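Local coordinates for twin-arginine translocation pathway signal protein (Burkholderia phytofirmans, PDB 2RJO) that probably acts as a periplasmic sugar-binding protein for uptake or sensing, and holds a beta-D-galactopyranose molecule in the crystal, at residues A[4-9]-A[263-268]; A[56-61]-A[87-92]; A[208-213]-A[237-242]; A[214-219]-A[225-230]; A[275-280]-A[312-317]. All coordinates share one frame; numbering follows the deposited sequence.

Interaction 1: residues A[4-9]-A[263-268]; sequences GQTTLA and MGLQAK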
# COMPACT_ATOMS: atom_id res chain seq x y z
N GLY A 4 17.88 -26.75 -7.22
CA GLY A 4 18.10 -26.48 -5.81
C GLY A 4 16.84 -26.02 -5.10
O GLY A 4 15.72 -26.39 -5.48
N GLN A 5 17.01 -25.20 -4.07
CA GLN A 5 15.87 -24.69 -3.31
C GLN A 5 15.13 -23.62 -4.08
O GLN A 5 15.71 -22.93 -4.91
CB GLN A 5 16.32 -24.07 -1.99
CG GLN A 5 17.44 -24.76 -1.27
CD GLN A 5 18.04 -23.84 -0.24
OE1 GLN A 5 17.41 -23.52 0.77
NE2 GLN A 5 19.27 -23.37 -0.49
N THR A 6 13.85 -23.48 -3.77
CA THR A 6 13.04 -22.46 -4.40
C THR A 6 13.49 -21.13 -3.81
O THR A 6 13.80 -21.05 -2.63
CB THR A 6 11.54 -22.66 -4.08
OG1 THR A 6 11.05 -23.81 -4.78
CG2 THR A 6 10.75 -21.44 -4.51
N THR A 7 13.56 -20.10 -4.64
CA THR A 7 13.97 -18.79 -4.15
C THR A 7 12.73 -17.93 -3.91
O THR A 7 11.78 -17.98 -4.68
CB THR A 7 14.91 -18.06 -5.15
OG1 THR A 7 16.13 -18.81 -5.29
CG2 THR A 7 15.26 -16.67 -4.66
N LEU A 8 12.73 -17.18 -2.82
CA LEU A 8 11.61 -16.31 -2.54
C LEU A 8 12.12 -14.89 -2.79
O LEU A 8 13.19 -14.52 -2.31
CB LEU A 8 11.14 -16.47 -1.09
CG LEU A 8 10.60 -17.85 -0.69
CD1 LEU A 8 10.20 -17.84 0.77
CD2 LEU A 8 9.42 -18.21 -1.57
N ALA A 9 11.37 -14.10 -3.56
CA ALA A 9 11.78 -12.73 -3.85
C ALA A 9 10.63 -11.75 -3.65
O ALA A 9 9.46 -12.10 -3.83
CB ALA A 9 12.30 -12.63 -5.26
N MSE A 263 1.11 -17.63 -0.31
CA MSE A 263 0.14 -18.07 -1.32
C MSE A 263 0.91 -18.65 -2.51
O MSE A 263 0.61 -19.76 -2.98
CB MSE A 263 -0.68 -16.88 -1.84
CG MSE A 263 -1.76 -16.39 -0.91
SE MSE A 263 -2.53 -14.87 -1.52
CE MSE A 263 -2.44 -13.90 -0.09
N GLY A 264 1.89 -17.89 -2.97
CA GLY A 264 2.68 -18.32 -4.10
C GLY A 264 3.41 -19.64 -3.88
O GLY A 264 3.42 -20.48 -4.77
N LEU A 265 4.00 -19.81 -2.70
CA LEU A 265 4.74 -21.03 -2.40
C LEU A 265 3.82 -22.24 -2.31
O LEU A 265 4.17 -23.33 -2.78
CB LEU A 265 5.55 -20.87 -1.11
CG LEU A 265 6.47 -22.03 -0.68
CD1 LEU A 265 7.42 -22.41 -1.82
CD2 LEU A 265 7.26 -21.64 0.57
N GLN A 266 2.64 -22.06 -1.71
CA GLN A 266 1.69 -23.15 -1.58
C GLN A 266 1.10 -23.52 -2.93
O GLN A 266 0.67 -24.65 -3.14
CB GLN A 266 0.58 -22.78 -0.61
CG GLN A 266 1.04 -22.75 0.83
CD GLN A 266 -0.09 -22.82 1.83
OE1 GLN A 266 -1.04 -23.58 1.65
NE2 GLN A 266 0.01 -22.03 2.89
N ALA A 267 1.08 -22.57 -3.86
CA ALA A 267 0.56 -22.86 -5.19
C ALA A 267 1.61 -23.72 -5.90
O ALA A 267 1.28 -24.73 -6.50
CB ALA A 267 0.32 -21.58 -5.96
N LYS A 268 2.87 -23.31 -5.79
CA LYS A 268 3.98 -24.04 -6.41
C LYS A 268 4.10 -25.46 -5.88
O LYS A 268 4.44 -26.38 -6.62
CB LYS A 268 5.31 -23.30 -6.19
CG LYS A 268 6.50 -24.00 -6.82
CD LYS A 268 7.81 -23.28 -6.52
CE LYS A 268 9.01 -24.05 -7.06
NZ LYS A 268 8.96 -24.27 -8.54

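Interaction 2: residues A[56-61]-A[87-92]; sequences ALLQKT and AGAYVT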
# COMPACT_ATOMS: atom_id res chain seq x y z
N ALA A 56 16.48 -10.97 -14.50
CA ALA A 56 17.78 -11.51 -14.12
C ALA A 56 17.62 -12.65 -13.12
O ALA A 56 18.33 -13.66 -13.20
CB ALA A 56 18.66 -10.40 -13.54
N LEU A 57 16.68 -12.50 -12.18
CA LEU A 57 16.45 -13.51 -11.16
C LEU A 57 15.74 -14.74 -11.75
O LEU A 57 16.06 -15.87 -11.39
CB LEU A 57 15.61 -12.91 -10.01
CG LEU A 57 15.71 -13.52 -8.60
CD1 LEU A 57 14.83 -12.75 -7.62
CD2 LEU A 57 15.28 -14.95 -8.65
N LEU A 58 14.80 -14.51 -12.65
CA LEU A 58 14.08 -15.62 -13.26
C LEU A 58 15.08 -16.50 -14.00
O LEU A 58 14.91 -17.71 -14.06
CB LEU A 58 13.01 -15.11 -14.22
CG LEU A 58 11.76 -14.46 -13.61
CD1 LEU A 58 10.87 -13.94 -14.73
CD2 LEU A 58 10.98 -15.46 -12.76
N GLN A 59 16.13 -15.88 -14.53
CA GLN A 59 17.18 -16.59 -15.26
C GLN A 59 18.12 -17.41 -14.37
O GLN A 59 18.42 -18.57 -14.68
CB GLN A 59 18.04 -15.62 -16.06
CG GLN A 59 17.40 -15.11 -17.33
CD GLN A 59 18.39 -14.29 -18.14
OE1 GLN A 59 19.45 -14.80 -18.55
NE2 GLN A 59 18.08 -13.01 -18.35
N LYS A 60 18.60 -16.80 -13.29
CA LYS A 60 19.51 -17.49 -12.38
C LYS A 60 18.85 -18.59 -11.55
O LYS A 60 19.54 -19.39 -10.93
CB LYS A 60 20.18 -16.51 -11.42
CG LYS A 60 21.29 -15.69 -12.07
CD LYS A 60 22.37 -16.55 -12.72
CE LYS A 60 23.14 -17.39 -11.69
NZ LYS A 60 23.96 -18.42 -12.40
N THR A 61 17.52 -18.63 -11.54
CA THR A 61 16.83 -19.66 -10.77
C THR A 61 16.17 -20.66 -11.71
O THR A 61 15.50 -21.59 -11.26
CB THR A 61 15.73 -19.07 -9.85
OG1 THR A 61 14.81 -18.29 -10.62
CG2 THR A 61 16.35 -18.20 -8.75
N ALA A 87 8.53 -18.38 -17.51
CA ALA A 87 9.62 -18.97 -16.75
C ALA A 87 9.10 -20.12 -15.89
O ALA A 87 9.88 -20.93 -15.40
CB ALA A 87 10.27 -17.93 -15.88
N GLY A 88 7.79 -20.19 -15.71
CA GLY A 88 7.22 -21.24 -14.89
C GLY A 88 7.24 -20.88 -13.41
O GLY A 88 6.96 -21.72 -12.55
N ALA A 89 7.60 -19.64 -13.11
CA ALA A 89 7.64 -19.18 -11.73
C ALA A 89 6.21 -18.82 -11.28
O ALA A 89 5.29 -18.81 -12.10
CB ALA A 89 8.55 -17.97 -11.61
N TYR A 90 6.05 -18.52 -10.00
CA TYR A 90 4.74 -18.15 -9.45
C TYR A 90 4.81 -16.74 -8.89
O TYR A 90 5.77 -16.38 -8.20
CB TYR A 90 4.36 -19.14 -8.34
CG TYR A 90 4.05 -20.52 -8.87
CD1 TYR A 90 2.73 -20.91 -9.08
CD2 TYR A 90 5.06 -21.40 -9.25
CE1 TYR A 90 2.42 -22.13 -9.67
CE2 TYR A 90 4.77 -22.63 -9.84
CZ TYR A 90 3.44 -22.98 -10.05
OH TYR A 90 3.11 -24.17 -10.65
N VAL A 91 3.79 -15.93 -9.18
CA VAL A 91 3.81 -14.55 -8.73
C VAL A 91 2.50 -14.04 -8.15
O VAL A 91 1.41 -14.42 -8.59
CB VAL A 91 4.19 -13.62 -9.90
CG1 VAL A 91 3.14 -13.71 -11.00
CG2 VAL A 91 4.34 -12.18 -9.42
N THR A 92 2.62 -13.16 -7.16
CA THR A 92 1.48 -12.55 -6.50
C THR A 92 1.66 -11.04 -6.66
O THR A 92 2.75 -10.51 -6.50
CB THR A 92 1.44 -12.91 -4.99
OG1 THR A 92 0.94 -14.24 -4.84
CG2 THR A 92 0.54 -11.95 -4.22

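Interaction 3: residues A[208-213]-A[237-242]; sequences MALGAI and LVAIKS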
# COMPACT_ATOMS: atom_id res chain seq x y z
N MSE A 208 3.56 10.81 2.89
CA MSE A 208 3.24 12.16 2.45
C MSE A 208 2.65 12.99 3.60
O MSE A 208 2.88 14.19 3.69
CB MSE A 208 2.26 12.14 1.25
CG MSE A 208 2.79 11.44 -0.01
SE MSE A 208 1.89 11.80 -1.57
CE MSE A 208 0.32 11.07 -1.23
N ALA A 209 1.90 12.35 4.49
CA ALA A 209 1.32 13.05 5.63
C ALA A 209 2.43 13.50 6.57
O ALA A 209 2.38 14.60 7.13
CB ALA A 209 0.34 12.16 6.37
N LEU A 210 3.44 12.65 6.76
CA LEU A 210 4.56 12.98 7.64
C LEU A 210 5.36 14.09 6.99
O LEU A 210 5.97 14.91 7.67
CB LEU A 210 5.45 11.75 7.88
CG LEU A 210 4.81 10.66 8.75
CD1 LEU A 210 5.69 9.43 8.81
CD2 LEU A 210 4.57 11.21 10.15
N GLY A 211 5.36 14.12 5.66
CA GLY A 211 6.07 15.16 4.94
C GLY A 211 5.31 16.45 5.16
O GLY A 211 5.90 17.50 5.35
N ALA A 212 3.98 16.36 5.13
CA ALA A 212 3.13 17.52 5.35
C ALA A 212 3.33 18.02 6.79
O ALA A 212 3.46 19.22 7.03
CB ALA A 212 1.66 17.14 5.12
N ILE A 213 3.36 17.09 7.74
CA ILE A 213 3.54 17.45 9.14
C ILE A 213 4.91 18.05 9.43
O ILE A 213 5.07 18.82 10.37
CB ILE A 213 3.31 16.24 10.05
CG1 ILE A 213 1.84 15.80 9.94
CG2 ILE A 213 3.68 16.58 11.48
CD1 ILE A 213 1.52 14.46 10.62
N LEU A 237 1.84 5.94 13.20
CA LEU A 237 1.15 5.65 14.45
C LEU A 237 1.62 6.58 15.57
O LEU A 237 0.84 7.02 16.40
CB LEU A 237 1.37 4.19 14.87
CG LEU A 237 0.78 3.12 13.95
CD1 LEU A 237 1.14 1.73 14.46
CD2 LEU A 237 -0.72 3.29 13.87
N VAL A 238 2.92 6.85 15.58
CA VAL A 238 3.50 7.74 16.59
C VAL A 238 2.88 9.13 16.44
O VAL A 238 2.48 9.76 17.42
CB VAL A 238 5.02 7.83 16.43
CG1 VAL A 238 5.59 8.88 17.37
CG2 VAL A 238 5.64 6.49 16.71
N ALA A 239 2.77 9.59 15.20
CA ALA A 239 2.18 10.90 14.94
C ALA A 239 0.72 10.90 15.39
O ALA A 239 0.20 11.94 15.77
CB ALA A 239 2.27 11.24 13.47
N ILE A 240 0.05 9.75 15.33
CA ILE A 240 -1.35 9.72 15.75
C ILE A 240 -1.47 9.82 17.27
O ILE A 240 -2.33 10.53 17.80
CB ILE A 240 -2.07 8.43 15.28
CG1 ILE A 240 -2.19 8.42 13.76
CG2 ILE A 240 -3.45 8.34 15.92
CD1 ILE A 240 -2.88 7.20 13.22
N LYS A 241 -0.61 9.10 17.99
CA LYS A 241 -0.67 9.14 19.44
C LYS A 241 -0.28 10.53 19.94
O LYS A 241 -0.68 10.93 21.03
CB LYS A 241 0.27 8.11 20.05
CG LYS A 241 0.01 7.90 21.53
CD LYS A 241 1.28 7.89 22.36
CE LYS A 241 1.95 6.52 22.40
NZ LYS A 241 3.03 6.53 23.44
N SER A 242 0.49 11.26 19.14
CA SER A 242 0.94 12.60 19.52
C SER A 242 -0.05 13.69 19.11
O SER A 242 0.20 14.87 19.34
CB SER A 242 2.30 12.89 18.89
OG SER A 242 2.21 12.95 17.48

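Interaction 4: residues A[214-219]-A[225-230]; sequences EALRAE and IPVTGM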
# COMPACT_ATOMS: atom_id res chain seq x y z
N GLU A 214 5.91 17.71 8.62
CA GLU A 214 7.25 18.26 8.82
C GLU A 214 7.27 19.72 8.41
O GLU A 214 8.00 20.53 8.97
CB GLU A 214 8.28 17.49 8.02
CG GLU A 214 8.59 16.11 8.58
CD GLU A 214 9.47 15.30 7.65
OE1 GLU A 214 9.07 15.10 6.48
OE2 GLU A 214 10.56 14.86 8.09
N ALA A 215 6.45 20.05 7.41
CA ALA A 215 6.34 21.41 6.92
C ALA A 215 5.55 22.21 7.96
O ALA A 215 5.91 23.34 8.29
CB ALA A 215 5.63 21.42 5.58
N LEU A 216 4.47 21.63 8.48
CA LEU A 216 3.68 22.31 9.50
C LEU A 216 4.55 22.59 10.73
O LEU A 216 4.53 23.69 11.28
CB LEU A 216 2.48 21.46 9.92
CG LEU A 216 1.42 21.19 8.87
CD1 LEU A 216 0.39 20.22 9.45
CD2 LEU A 216 0.77 22.48 8.42
N ARG A 217 5.30 21.58 11.16
CA ARG A 217 6.18 21.72 12.31
C ARG A 217 7.16 22.88 12.10
O ARG A 217 7.47 23.62 13.04
CB ARG A 217 6.94 20.42 12.54
CG ARG A 217 7.98 20.49 13.66
CD ARG A 217 8.63 19.12 13.93
NE ARG A 217 7.67 18.15 14.46
CZ ARG A 217 6.99 17.28 13.72
NH1 ARG A 217 7.16 17.22 12.41
NH2 ARG A 217 6.11 16.46 14.30
N ALA A 218 7.63 23.05 10.87
CA ALA A 218 8.57 24.12 10.55
C ALA A 218 7.91 25.50 10.67
O ALA A 218 8.59 26.51 10.81
CB ALA A 218 9.12 23.93 9.15
N GLU A 219 6.58 25.54 10.60
CA GLU A 219 5.86 26.80 10.69
C GLU A 219 5.07 26.90 12.00
O GLU A 219 4.21 27.77 12.15
CB GLU A 219 4.93 26.94 9.48
CG GLU A 219 5.74 27.16 8.18
CD GLU A 219 5.14 26.47 6.97
OE1 GLU A 219 4.92 25.25 7.04
OE2 GLU A 219 4.91 27.15 5.94
N ILE A 225 -3.28 21.90 12.78
CA ILE A 225 -3.97 21.64 11.53
C ILE A 225 -4.05 20.12 11.43
O ILE A 225 -3.03 19.44 11.38
CB ILE A 225 -3.19 22.23 10.34
CG1 ILE A 225 -3.14 23.76 10.45
CG2 ILE A 225 -3.85 21.83 9.02
CD1 ILE A 225 -2.25 24.41 9.43
N PRO A 226 -5.28 19.57 11.42
CA PRO A 226 -5.49 18.12 11.33
C PRO A 226 -5.03 17.53 9.99
O PRO A 226 -5.27 18.10 8.93
CB PRO A 226 -6.99 17.98 11.55
CG PRO A 226 -7.53 19.22 10.94
CD PRO A 226 -6.57 20.27 11.47
N VAL A 227 -4.37 16.39 10.07
CA VAL A 227 -3.86 15.72 8.88
C VAL A 227 -4.18 14.24 8.94
O VAL A 227 -4.25 13.67 10.03
CB VAL A 227 -2.34 15.86 8.79
CG1 VAL A 227 -1.85 15.33 7.45
CG2 VAL A 227 -1.95 17.32 8.98
N THR A 228 -4.40 13.63 7.78
CA THR A 228 -4.67 12.20 7.72
C THR A 228 -3.77 11.51 6.69
O THR A 228 -3.28 12.14 5.76
CB THR A 228 -6.13 11.89 7.37
OG1 THR A 228 -6.44 12.43 6.08
CG2 THR A 228 -7.06 12.47 8.42
N GLY A 229 -3.56 10.21 6.88
CA GLY A 229 -2.73 9.45 5.97
C GLY A 229 -3.31 8.07 5.74
O GLY A 229 -4.51 7.87 5.90
N MSE A 230 -2.46 7.13 5.35
CA MSE A 230 -2.89 5.76 5.11
C MSE A 230 -1.67 4.86 5.02
O MSE A 230 -0.71 5.20 4.35
CB MSE A 230 -3.72 5.65 3.81
CG MSE A 230 -5.22 5.81 4.04
SE MSE A 230 -6.28 5.58 2.57
CE MSE A 230 -6.48 7.26 2.05

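Interaction 5: residues A[275-280]-A[312-317]; sequences ATLPKD and NLYARV. With SO4 (sulfate ion), chain F.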
# COMPACT_ATOMS: atom_id res chain seq x y z
N ALA A 275 -7.07 -23.50 -9.72
CA ALA A 275 -8.17 -23.59 -10.67
C ALA A 275 -9.56 -23.65 -10.03
O ALA A 275 -10.53 -23.23 -10.65
CB ALA A 275 -7.97 -24.79 -11.58
N THR A 276 -9.64 -24.16 -8.80
CA THR A 276 -10.92 -24.30 -8.11
C THR A 276 -11.23 -23.22 -7.06
O THR A 276 -12.25 -23.30 -6.38
CB THR A 276 -10.97 -25.65 -7.38
OG1 THR A 276 -10.06 -26.56 -8.02
CG2 THR A 276 -12.37 -26.24 -7.44
N LEU A 277 -10.36 -22.22 -6.93
CA LEU A 277 -10.60 -21.16 -5.95
C LEU A 277 -11.66 -20.16 -6.37
O LEU A 277 -11.80 -19.85 -7.56
CB LEU A 277 -9.30 -20.39 -5.67
CG LEU A 277 -8.24 -20.86 -4.69
CD1 LEU A 277 -7.82 -22.27 -5.01
CD2 LEU A 277 -7.06 -19.91 -4.77
N PRO A 278 -12.42 -19.62 -5.41
CA PRO A 278 -13.43 -18.64 -5.79
C PRO A 278 -12.65 -17.43 -6.30
O PRO A 278 -11.44 -17.30 -6.04
CB PRO A 278 -14.15 -18.34 -4.47
CG PRO A 278 -14.00 -19.63 -3.71
CD PRO A 278 -12.56 -20.02 -3.99
N LYS A 279 -13.32 -16.54 -7.02
CA LYS A 279 -12.67 -15.36 -7.57
C LYS A 279 -12.13 -14.45 -6.46
O LYS A 279 -11.04 -13.89 -6.60
CB LYS A 279 -13.67 -14.57 -8.44
CG LYS A 279 -14.48 -15.43 -9.42
CD LYS A 279 -13.71 -15.78 -10.69
CE LYS A 279 -13.62 -14.57 -11.61
NZ LYS A 279 -14.96 -14.10 -12.10
N ASP A 280 -12.87 -14.31 -5.36
CA ASP A 280 -12.43 -13.45 -4.26
C ASP A 280 -11.20 -13.96 -3.53
O ASP A 280 -10.71 -13.31 -2.59
CB ASP A 280 -13.57 -13.20 -3.26
CG ASP A 280 -14.23 -14.48 -2.80
OD1 ASP A 280 -14.40 -14.65 -1.58
OD2 ASP A 280 -14.60 -15.30 -3.66
N ASN A 312 -2.57 -19.44 7.35
CA ASN A 312 -3.97 -19.11 7.11
C ASN A 312 -4.15 -18.10 5.97
O ASN A 312 -4.49 -16.94 6.20
CB ASN A 312 -4.54 -18.52 8.40
CG ASN A 312 -6.03 -18.69 8.49
OD1 ASN A 312 -6.76 -18.41 7.55
ND2 ASN A 312 -6.49 -19.16 9.65
N LEU A 313 -3.96 -18.57 4.74
CA LEU A 313 -4.04 -17.74 3.53
C LEU A 313 -5.20 -16.77 3.29
O LEU A 313 -4.96 -15.64 2.85
CB LEU A 313 -3.89 -18.64 2.30
CG LEU A 313 -2.65 -19.54 2.27
CD1 LEU A 313 -2.55 -20.27 0.93
CD2 LEU A 313 -1.42 -18.70 2.51
N TYR A 314 -6.44 -17.18 3.53
CA TYR A 314 -7.57 -16.30 3.25
C TYR A 314 -8.27 -15.76 4.48
O TYR A 314 -9.47 -15.47 4.46
CB TYR A 314 -8.60 -17.04 2.37
CG TYR A 314 -7.95 -17.88 1.31
CD1 TYR A 314 -7.26 -17.28 0.26
CD2 TYR A 314 -7.94 -19.27 1.40
CE1 TYR A 314 -6.56 -18.04 -0.67
CE2 TYR A 314 -7.24 -20.05 0.48
CZ TYR A 314 -6.55 -19.42 -0.55
OH TYR A 314 -5.80 -20.16 -1.44
N ALA A 315 -7.52 -15.60 5.56
CA ALA A 315 -8.07 -15.11 6.81
C ALA A 315 -8.55 -13.66 6.75
O ALA A 315 -9.41 -13.25 7.53
CB ALA A 315 -7.03 -15.27 7.92
N ARG A 316 -8.00 -12.88 5.82
CA ARG A 316 -8.35 -11.46 5.70
C ARG A 316 -9.04 -11.05 4.41
O ARG A 316 -8.95 -9.89 4.00
CB ARG A 316 -7.10 -10.61 5.87
CG ARG A 316 -6.31 -10.95 7.11
CD ARG A 316 -5.22 -9.95 7.40
NE ARG A 316 -4.36 -10.41 8.48
CZ ARG A 316 -3.48 -9.63 9.11
NH1 ARG A 316 -3.36 -8.35 8.77
NH2 ARG A 316 -2.73 -10.13 10.09
N VAL A 317 -9.72 -11.98 3.76
CA VAL A 317 -10.41 -11.68 2.53
C VAL A 317 -11.73 -11.00 2.86
O VAL A 317 -12.61 -11.62 3.46
CB VAL A 317 -10.68 -12.96 1.72
CG1 VAL A 317 -11.31 -12.62 0.39
CG2 VAL A 317 -9.39 -13.72 1.52
S SO4 F . -0.42 -8.92 12.69
O1 SO4 F . 0.47 -9.46 11.62
O2 SO4 F . -0.57 -9.92 13.76
O3 SO4 F . -1.75 -8.57 12.12
O4 SO4 F . 0.19 -7.68 13.25

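Interaction 1: residues A[4-9]-A[263-268]
A small, partly buried contact joins the residue just before the first strand, 7-12, to the last turn of helix 253-268, with Thr6 set against Leu265 and Lys268. Leu265 and Lys268 are three residues apart, so they leave the same side of the helix. The CG of Lys268 lies anti to the backbone N (chi1 -180°) and the chain stays extended as far as CE, which carries the methylenes past Thr6 while the two side chains point in opposite directions. Lys268 CD lies 4.0 Å from Thr6 CG2. The chain bends only at the last torsion (chi4 59°), which turns NZ aside. The hydroxyl OG1 of Thr6 is hydrogen-bonded to Asn64 OD1, and Lys268 CE lies close beside it, 3.1 Å from OG1. Threonine suits this border position because one branch can reach a polar partner while the other offers a methyl. That methyl, CG2, looks more loosely at Leu265 CD1, at 4.4 Å. Leu8, two residues on, leans its end in the direction of Leu265 without quite touching it. Both leucines also touch Phe30 of helix 18-34. Thr6 and Leu8 pack on Val66 of the parallel strand 65-69, and the far side of the helix segment, Met263 and Ala267, rests on Val111 of strand 110-115.

Interaction 2: residues A[56-61]-A[87-92]
Leu58 lays its isobutyl group over the methyls of Ala87 and Ala89, its CD2 forming the centre of a small apolar contact. This branch reaches Ala89 CB at 3.7 Å and Ala87 CB at 4.0 Å, while the other branch, CD1, sits a little farther from Ala87 CB, at 4.2 Å. The reach comes from an extended leucine whose CG stands anti to its own carbonyl carbon (chi1 -72°). Small partners fit here because the backbones come close: the CA atoms of Leu58 and Ala87 are 6.6 Å apart, a spacing at which alanine methyls suit the leucine. Gly88, which separates the two alanines, has a positive phi of 84° and is the C' residue of a Schellman motif ending helix 74-87, with Ala89 N bonded back to Cys84 O. Before and after this glycine, the CB atoms of Ala87 and Ala89 both point toward Leu58. Helix 47-60 ends nearby, where Thr61 OG1 donates to Leu57 O over 2.8 Å, the donor lying 28° off the carbonyl plane; threonine thus returns its hydroxyl to the last helical turn. Leu58 also touches Ala83 and Leu65, so it fills the angle between two helices and the sheet. Neighbouring helices packed on a parallel sheet, each leading through a short turn into its next strand, 65-69 or 90-94, are typical of the Rossmann-like alpha/beta lobes of periplasmic binding proteins.

Interaction 3: residues A[208-213]-A[237-242]
Ala239 sets its single methyl against Leu210 and Ile213, the closer-packed part of a light meeting between helices 206-218 and 234-241. Leu210 CD2 lies 4.0 Å from Ala239 CB, and Ile213 CD1 approaches the same methyl at 4.4 Å. The two long residues stand three apart, about one turn, so their ends receive the alanine together. The CA-CB bond of Leu210 does not aim at the partner helix. With its CG anti to the carbonyl carbon (chi1 -70°), the chain is carried outward so that CD2 makes the contact, whereas Ile213 points there directly. A small residue suits this place because the CA atoms of Leu210 and Ala239 are 8.0 Å apart, a gap that leucine on one side and a methyl on the other can bridge.

The other side is looser. Ile213 and Ala239 are buried, but Leu210 is partly open to solvent, Val238 and Lys241 are exposed, and the helix runs out at Ser242, whose N still bonds to Val238 O at 3.0 Å. Deeper in, Leu237 and Ile240 turn to Val291 of strand 283-291, and Ala209 rests on Leu245. At the start of helix 206-218 Met208 N is hydrogen-bonded to the side chain of Asn205, which lines the galactose pocket. Since the touching atoms of these segments are all methyls, the fit here rests on shape and dispersion forces, which set no preferred direction.

Interaction 4: residues A[214-219]-A[225-230]
Leu216, Ile225 and Val227 meet without any ring, amide or other flat side chain among them, so there are no faces or edges to compare and branched aliphatic groups make the side-chain contacts. Leu216 is divided between two partners. Its CD2 meets Ile225 CD1 at 3.7 Å, the two side chains meeting at a slant, and its CD1 meets Val227 CG2 at 3.8 Å, where the two side chains lie alongside and point opposite ways. CD1 also lies 4.0 Å from the backbone oxygen Ile225 O. In Val227 the touching branch is the one placed anti to the carbonyl carbon. The residue types suit their places: leucine reaches down from the helix and forks, while beta-branched Val227 fits an extended strand and Ile225 adds length where the chain enters it. Ile225 and Val227 alternate with Pro226, which points away from the helix and packs on Leu129 of helix 118-132, and both also pack on Val201. At the surface, Arg217 forms a salt bridge with Glu244. Strand 198-203, helix 206-218 and the parallel strand 227-228 make a beta-alpha-beta unit, and a helix residue packing on the start of the strand that follows it is typical of such units in this alpha/beta fold.

Interaction 5: residues A[275-280]-A[312-317]
Tyr314 reaches toward Leu277 from a CB whose next bond swings CG beside the backbone N (chi1 -40°). The ring then passes the side chain of its neighbour in sequence, and Leu313 CB sits over the centre of one face, 3.9 Å above the plane. Farther out, CZ comes to 4.3 Å from Leu277 CD2, which approaches the ring obliquely, and the hydroxyl OH is nearest of all, 3.6 Å from the same methyl. The two side chains cross at about a right angle, and the leucine meets the hydroxyl end of the tyrosine. Tyrosine suits this partly exposed spot because its ring can pack on apolar neighbours such as Ile272 and Leu277. The two segments are loops of the lobe whose sheet includes strand 7-12. Residues 275-280 lead toward strand 283-291; the other segment, two type I turns sharing residues, leads into strand 317-320, which pairs antiparallel with 283-291. Where those strands are about to meet, Val317 points at Asp280. Its CG1 lies 3.1 Å from Asp280 O, a short approach, and that oxygen is also hydrogen-bonded to Ser284 OG. Arg316 leaves in another direction. Its chain runs extended from CG to NE, and NH2 donates to sulfate O3 at 2.7 Å with a bent N-H...O angle of 144°, the sulfur lying in the guanidinium plane. Lys307 N also binds this ion, probably a crystallisation component. NH1 forms a salt bridge with Asp252, and Trp255 adds a cation-pi contact.

Interactions 1, 2 and 5 lie in one lobe and interactions 3 and 4 in the other, on opposite sides of the chain's centre. Interactions 1 and 2 reach the same sheet and touch, Ala9 packing on Leu57 and Lys268 on Tyr90. Interactions 3 and 4 share helix 206-218, which sends Leu210 and Ile213 to a helix and Leu216 to the start of a strand; Ile213 also packs on Val227. Interactions 2, 3 and 4 are buried and aliphatic in their side-chain contacts. Interaction 1, partly buried, mixes methyls with a lysine chain, whereas interaction 5, at the surface, brings in a phenol, a backbone carbonyl and an arginine that holds a sulfate in the crystal, and meets interaction 1 through Leu313 and Gln266.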